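Long-range contacts in nicastrin (Dictyostelium purpureum, PDB 4R12), which probably serves as an essential, possibly substrate-recruiting subunit of the gamma-secretase complex, which cleaves membrane proteins such as Notch receptors within the membrane: residues 191-199 with 485-496; 547-555 with 562-573. All blocks are in the same frame, centred on the assembly; numbering follows the deposited sequence.

Interaction 1 of 2, residues 191-199 with 485-496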
loop_
_atom_site.group_PDB
_atom_site.type_symbol
_atom_site.label_atom_id
_atom_site.label_comp_id
_atom_site.label_asym_id
_atom_site.label_seq_id
_atom_site.Cartn_x
_atom_site.Cartn_y
_atom_site.Cartn_z
ATOM N N PHE A 191 10.455 -12.870 17.607
ATOM C CA PHE A 191 10.532 -13.488 16.285
ATOM C C PHE A 191 9.618 -12.804 15.267
ATOM O O PHE A 191 9.422 -13.326 14.177
ATOM C CB PHE A 191 10.150 -14.976 16.352
ATOM C CG PHE A 191 11.148 -15.839 17.076
ATOM C CD1 PHE A 191 12.444 -15.400 17.287
ATOM C CD2 PHE A 191 10.787 -17.094 17.534
ATOM C CE1 PHE A 191 13.361 -16.197 17.954
ATOM C CE2 PHE A 191 11.697 -17.895 18.199
ATOM C CZ PHE A 191 12.985 -17.446 18.406
ATOM N N CYS A 192 9.056 -11.654 15.626
ATOM C CA CYS A 192 8.187 -10.928 14.707
ATOM C C CYS A 192 8.098 -9.454 15.095
ATOM O O CYS A 192 8.538 -9.067 16.175
ATOM C CB CYS A 192 6.790 -11.558 14.671
ATOM S SG CYS A 192 5.887 -11.401 16.201
ATOM N N GLU A 193 7.543 -8.631 14.204
ATOM C CA GLU A 193 7.371 -7.201 14.462
ATOM C C GLU A 193 5.999 -6.742 13.978
ATOM O O GLU A 193 5.450 -7.321 13.039
ATOM C CB GLU A 193 8.463 -6.374 13.767
ATOM C CG GLU A 193 9.892 -6.820 14.036
ATOM C CD GLU A 193 10.345 -6.521 15.460
ATOM O OE1 GLU A 193 9.609 -5.825 16.195
ATOM O OE2 GLU A 193 11.444 -6.982 15.846
ATOM N N PRO A 194 5.434 -5.713 14.627
ATOM C CA PRO A 194 4.143 -5.170 14.194
ATOM C C PRO A 194 4.171 -4.719 12.739
ATOM O O PRO A 194 5.160 -4.139 12.298
ATOM C CB PRO A 194 3.930 -3.976 15.129
ATOM C CG PRO A 194 4.710 -4.330 16.362
ATOM C CD PRO A 194 5.936 -5.031 15.831
ATOM N N VAL A 195 3.100 -5.002 12.008
ATOM C CA VAL A 195 2.964 -4.492 10.658
ATOM C C VAL A 195 2.623 -3.023 10.757
ATOM O O VAL A 195 1.623 -2.658 11.369
ATOM C CB VAL A 195 1.872 -5.244 9.868
ATOM C CG1 VAL A 195 1.643 -4.586 8.496
ATOM C CG2 VAL A 195 2.273 -6.686 9.703
ATOM N N GLY A 196 3.453 -2.168 10.172
ATOM C CA GLY A 196 3.216 -0.744 10.259
ATOM C C GLY A 196 4.264 0.041 9.503
ATOM O O GLY A 196 4.999 -0.514 8.695
ATOM N N GLY A 197 4.347 1.333 9.773
ATOM C CA GLY A 197 5.344 2.150 9.102
ATOM C C GLY A 197 5.158 3.616 9.375
ATOM O O GLY A 197 4.714 3.992 10.458
ATOM N N GLN A 198 5.489 4.441 8.382
ATOM C CA GLN A 198 5.341 5.879 8.491
ATOM C C GLN A 198 4.376 6.447 7.446
ATOM O O GLN A 198 4.495 6.141 6.251
ATOM C CB GLN A 198 6.704 6.568 8.341
ATOM C CG GLN A 198 7.735 6.190 9.412
ATOM C CD GLN A 198 7.356 6.699 10.804
ATOM O OE1 GLN A 198 7.025 7.872 10.983
ATOM N NE2 GLN A 198 7.402 5.812 11.790
ATOM N N SER A 199 3.427 7.262 7.905
ATOM C CA SER A 199 2.593 8.076 7.020
ATOM C C SER A 199 3.324 9.375 6.749
ATOM O O SER A 199 4.308 9.677 7.420
ATOM C CB SER A 199 1.222 8.360 7.639
ATOM O OG SER A 199 0.552 7.165 8.020
ATOM N N TYR A 485 3.475 -2.528 0.030
ATOM C CA TYR A 485 3.150 -3.186 1.298
ATOM C C TYR A 485 3.929 -2.459 2.395
ATOM O O TYR A 485 5.103 -2.148 2.219
ATOM C CB TYR A 485 3.501 -4.671 1.242
ATOM C CG TYR A 485 3.564 -5.329 2.603
ATOM C CD1 TYR A 485 2.458 -5.341 3.441
ATOM C CD2 TYR A 485 4.727 -5.969 3.028
ATOM C CE1 TYR A 485 2.512 -5.963 4.689
ATOM C CE2 TYR A 485 4.792 -6.595 4.272
ATOM C CZ TYR A 485 3.680 -6.579 5.095
ATOM O OH TYR A 485 3.726 -7.191 6.320
ATOM N N SER A 486 3.268 -2.147 3.506
ATOM C CA SER A 486 3.871 -1.319 4.546
ATOM C C SER A 486 5.099 -1.955 5.203
ATOM O O SER A 486 5.961 -1.248 5.723
ATOM C CB SER A 486 2.834 -1.004 5.639
ATOM O OG SER A 486 2.488 -2.185 6.340
ATOM N N SER A 487 5.159 -3.284 5.184
ATOM C CA SER A 487 6.183 -4.030 5.926
ATOM C C SER A 487 6.050 -3.724 7.423
ATOM O O SER A 487 4.940 -3.439 7.909
ATOM C CB SER A 487 7.602 -3.711 5.394
ATOM O OG SER A 487 8.586 -4.496 6.027
ATOM N N VAL A 488 7.152 -3.807 8.163
ATOM C CA VAL A 488 7.075 -3.723 9.618
ATOM C C VAL A 488 7.447 -2.349 10.161
ATOM O O VAL A 488 8.259 -1.622 9.581
ATOM C CB VAL A 488 7.963 -4.796 10.288
ATOM C CG1 VAL A 488 7.423 -6.179 9.962
ATOM C CG2 VAL A 488 9.421 -4.667 9.854
ATOM N N PHE A 489 6.831 -1.999 11.286
ATOM C CA PHE A 489 6.987 -0.676 11.855
ATOM C C PHE A 489 8.407 -0.395 12.321
ATOM O O PHE A 489 8.920 0.706 12.130
ATOM C CB PHE A 489 6.031 -0.473 13.027
ATOM C CG PHE A 489 6.214 0.839 13.722
ATOM C CD1 PHE A 489 5.670 1.996 13.189
ATOM C CD2 PHE A 489 6.957 0.926 14.894
ATOM C CE1 PHE A 489 5.853 3.221 13.815
ATOM C CE2 PHE A 489 7.140 2.144 15.534
ATOM C CZ PHE A 489 6.591 3.292 14.999
ATOM N N GLY A 490 9.028 -1.385 12.950
ATOM C CA GLY A 490 10.338 -1.205 13.557
ATOM C C GLY A 490 10.468 -2.112 14.761
ATOM O O GLY A 490 9.539 -2.856 15.076
ATOM N N THR A 491 11.613 -2.058 15.440
ATOM C CA THR A 491 11.845 -2.916 16.602
ATOM C C THR A 491 11.399 -2.270 17.909
ATOM O O THR A 491 11.266 -2.949 18.927
ATOM C CB THR A 491 13.323 -3.295 16.721
ATOM O OG1 THR A 491 14.126 -2.127 16.514
ATOM C CG2 THR A 491 13.686 -4.316 15.658
ATOM N N SER A 492 11.182 -0.957 17.874
ATOM C CA SER A 492 10.656 -0.213 19.016
ATOM C C SER A 492 10.101 1.127 18.540
ATOM O O SER A 492 10.161 1.436 17.356
ATOM C CB SER A 492 11.737 0.022 20.070
ATOM O OG SER A 492 12.596 1.077 19.670
ATOM N N LEU A 493 9.590 1.934 19.461
ATOM C CA LEU A 493 9.098 3.260 19.104
ATOM C C LEU A 493 10.235 4.226 18.771
ATOM O O LEU A 493 10.010 5.295 18.204
ATOM C CB LEU A 493 8.232 3.821 20.235
ATOM C CG LEU A 493 6.857 3.164 20.348
ATOM C CD1 LEU A 493 6.160 3.550 21.653
ATOM C CD2 LEU A 493 6.000 3.550 19.137
ATOM N N THR A 494 11.460 3.841 19.105
ATOM C CA THR A 494 12.612 4.692 18.849
ATOM C C THR A 494 13.513 4.115 17.759
ATOM O O THR A 494 14.566 4.672 17.441
ATOM C CB THR A 494 13.425 4.902 20.127
ATOM O OG1 THR A 494 14.053 3.670 20.496
ATOM C CG2 THR A 494 12.502 5.340 21.248
ATOM N N THR A 495 13.107 2.991 17.186
ATOM C CA THR A 495 13.874 2.399 16.102
ATOM C C THR A 495 12.967 2.091 14.924
ATOM O O THR A 495 12.744 0.925 14.602
ATOM C CB THR A 495 14.600 1.108 16.544
ATOM O OG1 THR A 495 13.646 0.175 17.070
ATOM C CG2 THR A 495 15.638 1.416 17.604
ATOM N N THR A 496 12.453 3.141 14.282
ATOM C CA THR A 496 11.501 2.989 13.186
ATOM C C THR A 496 12.185 2.564 11.895
ATOM O O THR A 496 13.358 2.857 11.672
ATOM C CB THR A 496 10.720 4.292 12.912
ATOM O OG1 THR A 496 11.640 5.357 12.637
ATOM C CG2 THR A 496 9.842 4.661 14.111
HETATM O O HOH W 1 8.083 2.991 10.697
#
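A single beta bridge, Val-195 with Val-488, marks the point where the loop 485-496 crosses the break in strand 192-203, and two backbone bonds hold it there. Phe-489 N donates to Pro-194 O at 2.9 Å and nearly straight (168°), while Gly-196 N reaches Ser-487 O at 3.0 Å along a more bent path. The latter carbonyl has a second donor in Ser-486 OG, which lies 3.3 Å from Val-195 CG1. A chi1 of 174° sends that methyl of Val-195 away from the backbone N, toward Ser-486 and the Ser-487 carbonyl, and CG2 to the Tyr-485 hydroxyl; its side chain and the tyrosine cross at about a right angle. The hydroxyl itself is bonded to Glu-574.

On the other flank Phe-489 lies along the two glycines, the edge of its ring, at CD1, 3.5 Å from Gly-197 O. Gln-198, bent at chi2, brings NE2 within 3.6 Å of Phe-489 CE1, its amide plane turned 42° from the ring. NE2 is bonded to Asn-547 OD1 and, at 3.1 Å, to a water that also donates to Phe-489 O. Ahead of Pro-194, Glu-193 lays its CB against Val-488 CB, and its OE2 sits 3.5 Å from Thr-491 CG2.

The two backbone bonds thus set where the loop crosses, and the Val-195 and Phe-489 side chains pack beside it. The carboxylate OE1 of Glu-193 and Gly-490 O, two acceptors side by side, probably tolerate each other through the indole N-H of Trp-562, weakly bonded to both.

Interaction 2 of 2, residues 547-555 with 562-573; sequences NALSLGFDF and WKIVNSSYPIFT. With NAG (2-acetamido-2-deoxy-beta-D-glucopyranose), chain F.
Asp-554 and Lys-563 form the antiparallel hydrogen-bonded pair of the hairpin, Asp-554 N to Lys-563 O at 2.9 Å and Lys-563 N to Asp-554 O at 2.7 Å. Where the ladder ends, Gly-552 O takes two further backbone donors, Val-565 N almost head-on and Asn-566 N from one side. A side-chain hydrogen bond adds to these: Ser-550 OG, swung away from the backbone N by a chi1 of 178°, gives its proton to Pro-570 O at 2.7 Å and accepts from Gly-552 N, closing an ST turn.

Aromatic contacts come next. Phe-555 turns its edge to the face of Trp-562 in a T-shaped stack, planes at 78°, with CD1 over the indole; Leu-549 CD2 meets the indole at CH2 and CZ3. Phe-553 lies alongside Ile-564, pointing the same way, while Ile-571 CD1 rests over one face of its ring and Thr-573 CG2 approaches CZ to 3.6 Å.

The Tyr-569 ring is sandwiched. Leu-551 CB sits 3.6 Å from the centroid of that ring in a CH-pi contact, only 3° off the normal, and C6 of the N-acetylglucosamine linked to Asn-566 ND2 lies over the opposite face. Replacing Tyr-569 by an alanine would probably deprive Leu-551 of its aromatic platform and let the N-acetylglucosamine turn more freely about its linkage. Asn-566 OD1 accepts from Ser-568 N, an Asx turn.

On the face carrying them, Phe-553 and Trp-562 rest on Pro-194 of strand 192-203 and Leu-187 of helix 183-189, whereas Ser-550 and Pro-570 reach Val-276 of helix 276-287.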
loop_
_atom_site.group_PDB
_atom_site.type_symbol
_atom_site.label_atom_id
_atom_site.label_comp_id
_atom_site.label_asym_id
_atom_site.label_seq_id
_atom_site.Cartn_x
_atom_site.Cartn_y
_atom_site.Cartn_z
ATOM N N ASN A 547 4.132 8.140 12.740
ATOM C CA ASN A 547 3.943 6.721 13.038
ATOM C C ASN A 547 2.601 6.170 12.538
ATOM O O ASN A 547 1.557 6.792 12.738
ATOM C CB ASN A 547 4.003 6.461 14.547
ATOM C CG ASN A 547 5.404 6.565 15.131
ATOM O OD1 ASN A 547 6.415 6.579 14.418
ATOM N ND2 ASN A 547 5.465 6.597 16.452
ATOM N N ALA A 548 2.643 5.001 11.913
ATOM C CA ALA A 548 1.440 4.265 11.545
ATOM C C ALA A 548 1.562 2.887 12.181
ATOM O O ALA A 548 2.313 2.036 11.705
ATOM C CB ALA A 548 1.289 4.175 10.035
ATOM N N LEU A 549 0.829 2.697 13.276
ATOM C CA LEU A 549 1.013 1.566 14.177
ATOM C C LEU A 549 -0.260 1.351 14.978
ATOM O O LEU A 549 -0.875 2.308 15.448
ATOM C CB LEU A 549 2.201 1.806 15.126
ATOM C CG LEU A 549 2.492 0.774 16.234
ATOM C CD1 LEU A 549 2.994 -0.534 15.646
ATOM C CD2 LEU A 549 3.496 1.310 17.262
ATOM N N SER A 550 -0.655 0.093 15.122
ATOM C CA SER A 550 -1.864 -0.241 15.860
ATOM C C SER A 550 -1.803 0.306 17.273
ATOM O O SER A 550 -0.748 0.289 17.905
ATOM C CB SER A 550 -2.071 -1.756 15.903
ATOM O OG SER A 550 -3.226 -2.082 16.664
ATOM N N LEU A 551 -2.925 0.809 17.763
ATOM C CA LEU A 551 -3.001 1.257 19.150
ATOM C C LEU A 551 -3.038 0.071 20.124
ATOM O O LEU A 551 -2.972 0.249 21.350
ATOM C CB LEU A 551 -4.232 2.148 19.352
ATOM C CG LEU A 551 -4.231 3.489 18.612
ATOM C CD1 LEU A 551 -5.540 4.230 18.874
ATOM C CD2 LEU A 551 -3.043 4.348 19.015
ATOM N N GLY A 552 -3.142 -1.136 19.578
ATOM C CA GLY A 552 -3.195 -2.340 20.390
ATOM C C GLY A 552 -1.850 -2.783 20.941
ATOM O O GLY A 552 -1.793 -3.670 21.803
ATOM N N PHE A 553 -0.777 -2.166 20.447
ATOM C CA PHE A 553 0.586 -2.499 20.852
ATOM C C PHE A 553 1.153 -1.472 21.812
ATOM O O PHE A 553 0.793 -0.300 21.759
ATOM C CB PHE A 553 1.535 -2.581 19.644
ATOM C CG PHE A 553 1.247 -3.712 18.701
ATOM C CD1 PHE A 553 1.312 -5.027 19.132
ATOM C CD2 PHE A 553 0.952 -3.459 17.369
ATOM C CE1 PHE A 553 1.052 -6.073 18.258
ATOM C CE2 PHE A 553 0.693 -4.493 16.490
ATOM C CZ PHE A 553 0.740 -5.804 16.932
ATOM N N ASP A 554 2.070 -1.922 22.665
ATOM C CA ASP A 554 2.908 -1.031 23.458
ATOM C C ASP A 554 4.319 -1.622 23.531
ATOM O O ASP A 554 4.497 -2.838 23.401
ATOM C CB ASP A 554 2.327 -0.834 24.858
ATOM C CG ASP A 554 3.036 0.266 25.637
ATOM O OD1 ASP A 554 3.661 1.141 24.998
ATOM O OD2 ASP A 554 2.964 0.259 26.887
ATOM N N PHE A 555 5.325 -0.770 23.709
ATOM C CA PHE A 555 6.682 -1.279 23.824
ATOM C C PHE A 555 7.158 -1.264 25.269
ATOM O O PHE A 555 7.249 -0.211 25.897
ATOM C CB PHE A 555 7.654 -0.488 22.952
ATOM C CG PHE A 555 9.022 -1.103 22.886
ATOM C CD1 PHE A 555 9.269 -2.181 22.048
ATOM C CD2 PHE A 555 10.056 -0.621 23.677
ATOM C CE1 PHE A 555 10.522 -2.763 21.993
ATOM C CE2 PHE A 555 11.312 -1.196 23.627
ATOM C CZ PHE A 555 11.545 -2.267 22.785
ATOM N N TRP A 562 7.815 -5.906 22.251
ATOM C CA TRP A 562 6.466 -5.432 21.974
ATOM C C TRP A 562 5.474 -6.223 22.824
ATOM O O TRP A 562 5.649 -7.428 23.005
ATOM C CB TRP A 562 6.108 -5.584 20.490
ATOM C CG TRP A 562 6.820 -4.652 19.550
ATOM C CD1 TRP A 562 7.830 -4.979 18.688
ATOM C CD2 TRP A 562 6.564 -3.253 19.356
ATOM N NE1 TRP A 562 8.221 -3.871 17.976
ATOM C CE2 TRP A 562 7.463 -2.798 18.367
ATOM C CE3 TRP A 562 5.669 -2.341 19.922
ATOM C CZ2 TRP A 562 7.493 -1.472 17.935
ATOM C CZ3 TRP A 562 5.696 -1.019 19.493
ATOM C CH2 TRP A 562 6.606 -0.595 18.509
ATOM N N LYS A 563 4.438 -5.550 23.330
ATOM C CA LYS A 563 3.360 -6.199 24.077
ATOM C C LYS A 563 1.983 -5.884 23.480
ATOM O O LYS A 563 1.725 -4.754 23.067
ATOM C CB LYS A 563 3.383 -5.768 25.548
ATOM C CG LYS A 563 4.458 -6.427 26.398
ATOM C CD LYS A 563 3.870 -7.536 27.273
ATOM C CE LYS A 563 4.873 -8.035 28.310
ATOM N NZ LYS A 563 5.163 -7.032 29.380
ATOM N N ILE A 564 1.103 -6.879 23.439
ATOM C CA ILE A 564 -0.288 -6.639 23.068
ATOM C C ILE A 564 -1.079 -6.197 24.304
ATOM O O ILE A 564 -1.320 -6.984 25.211
ATOM C CB ILE A 564 -0.948 -7.885 22.453
ATOM C CG1 ILE A 564 -0.168 -8.361 21.224
ATOM C CG2 ILE A 564 -2.383 -7.574 22.063
ATOM C CD1 ILE A 564 -0.667 -9.688 20.670
ATOM N N VAL A 565 -1.477 -4.931 24.334
ATOM C CA VAL A 565 -2.207 -4.393 25.472
ATOM C C VAL A 565 -3.706 -4.343 25.205
ATOM O O VAL A 565 -4.500 -4.201 26.131
ATOM C CB VAL A 565 -1.703 -2.987 25.838
ATOM C CG1 VAL A 565 -0.240 -3.056 26.268
ATOM C CG2 VAL A 565 -1.856 -2.041 24.652
ATOM N N ASN A 566 -4.123 -4.441 23.953
ATOM C CA ASN A 566 -5.539 -4.406 23.618
ATOM C C ASN A 566 -5.834 -5.039 22.288
ATOM O O ASN A 566 -5.576 -4.456 21.279
ATOM C CB ASN A 566 -6.045 -2.975 23.642
ATOM C CG ASN A 566 -7.549 -2.876 23.572
ATOM O OD1 ASN A 566 -8.219 -3.718 23.026
ATOM N ND2 ASN A 566 -8.067 -1.817 24.113
ATOM N N SER A 567 -6.387 -6.237 22.297
ATOM C CA SER A 567 -6.597 -6.995 21.070
ATOM C C SER A 567 -7.828 -6.550 20.281
ATOM O O SER A 567 -8.138 -7.126 19.242
ATOM C CB SER A 567 -6.692 -8.487 21.386
ATOM O OG SER A 567 -7.406 -8.703 22.584
ATOM N N SER A 568 -8.523 -5.525 20.763
ATOM C CA SER A 568 -9.643 -4.964 20.016
ATOM C C SER A 568 -9.140 -4.180 18.804
ATOM O O SER A 568 -9.863 -4.000 17.834
ATOM C CB SER A 568 -10.498 -4.063 20.907
ATOM O OG SER A 568 -11.086 -4.805 21.961
ATOM N N TYR A 569 -7.902 -3.704 18.880
ATOM C CA TYR A 569 -7.270 -3.011 17.757
ATOM C C TYR A 569 -6.676 -4.050 16.796
ATOM O O TYR A 569 -6.564 -5.229 17.152
ATOM C CB TYR A 569 -6.199 -2.034 18.261
ATOM C CG TYR A 569 -6.760 -0.834 19.012
ATOM C CD1 TYR A 569 -7.414 0.193 18.335
ATOM C CD2 TYR A 569 -6.626 -0.724 20.393
ATOM C CE1 TYR A 569 -7.925 1.295 19.016
ATOM C CE2 TYR A 569 -7.130 0.375 21.080
ATOM C CZ TYR A 569 -7.774 1.379 20.385
ATOM O OH TYR A 569 -8.277 2.469 21.059
ATOM N N PRO A 570 -6.319 -3.634 15.566
ATOM C CA PRO A 570 -5.797 -4.655 14.652
ATOM C C PRO A 570 -4.452 -5.208 15.131
ATOM O O PRO A 570 -3.554 -4.439 15.461
ATOM C CB PRO A 570 -5.650 -3.908 13.308
ATOM C CG PRO A 570 -5.708 -2.463 13.636
ATOM C CD PRO A 570 -6.528 -2.336 14.900
ATOM N N ILE A 571 -4.331 -6.528 15.177
ATOM C CA ILE A 571 -3.081 -7.153 15.594
ATOM C C ILE A 571 -2.473 -7.966 14.466
ATOM O O ILE A 571 -2.905 -9.090 14.207
ATOM C CB ILE A 571 -3.280 -8.085 16.800
ATOM C CG1 ILE A 571 -3.893 -7.323 17.974
ATOM C CG2 ILE A 571 -1.931 -8.727 17.190
ATOM C CD1 ILE A 571 -3.046 -6.167 18.461
ATOM N N PHE A 572 -1.478 -7.397 13.800
ATOM C CA PHE A 572 -0.757 -8.079 12.730
ATOM C C PHE A 572 0.726 -7.944 12.993
ATOM O O PHE A 572 1.219 -6.844 13.227
ATOM C CB PHE A 572 -1.095 -7.502 11.348
ATOM C CG PHE A 572 -2.535 -7.642 10.981
ATOM C CD1 PHE A 572 -2.991 -8.786 10.356
ATOM C CD2 PHE A 572 -3.434 -6.639 11.269
ATOM C CE1 PHE A 572 -4.331 -8.916 10.005
ATOM C CE2 PHE A 572 -4.767 -6.776 10.932
ATOM C CZ PHE A 572 -5.212 -7.915 10.303
ATOM N N THR A 573 1.432 -9.069 12.965
ATOM C CA THR A 573 2.862 -9.070 13.221
ATOM C C THR A 573 3.553 -9.973 12.220
ATOM O O THR A 573 3.290 -11.180 12.163
ATOM C CB THR A 573 3.211 -9.561 14.653
ATOM O OG1 THR A 573 2.770 -10.916 14.817
ATOM C CG2 THR A 573 2.568 -8.672 15.709
HETATM C C1 NAG F . -9.704 -1.468 23.840
HETATM C C2 NAG F . -10.193 -0.581 24.952
HETATM C C3 NAG F . -11.477 0.155 24.612
HETATM C C4 NAG F . -11.508 0.648 23.181
HETATM C C5 NAG F . -10.992 -0.399 22.218
HETATM C C6 NAG F . -10.827 0.117 20.793
HETATM C C7 NAG F . -9.309 -1.393 26.941
HETATM C C8 NAG F . -8.619 -2.708 27.139
HETATM N N2 NAG F . -10.326 -1.400 26.121
HETATM O O3 NAG F . -11.526 1.312 25.437
HETATM O O4 NAG F . -12.827 1.026 22.869
HETATM O O5 NAG F . -9.694 -0.662 22.708
HETATM O O6 NAG F . -11.865 -0.296 19.917
HETATM O O7 NAG F . -8.972 -0.361 27.480
#

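How the interactions relate
The two interactions illustrate how one strand can organise distant parts of a chain. Their centres lie about 11 Å apart, on the same side of the molecule's centre, and in series: interaction 1 closes at 496, before interaction 2 opens at 547. Strand 192-203 joins them, since it pairs antiparallel with both 542-548 and 572-575, the strands at the outer ends of interaction 2. Gly-197 O lies 2.7 Å from Ala-548 N and Val-195 N 2.9 Å from Phe-572 O, both probable hydrogen bonds. The loop 485-496, the hairpin 553-564 and the glycosylated loop after it thereby gather around one strand, tying C-terminal chain to residues nearly 300 positions or more earlier in the sequence.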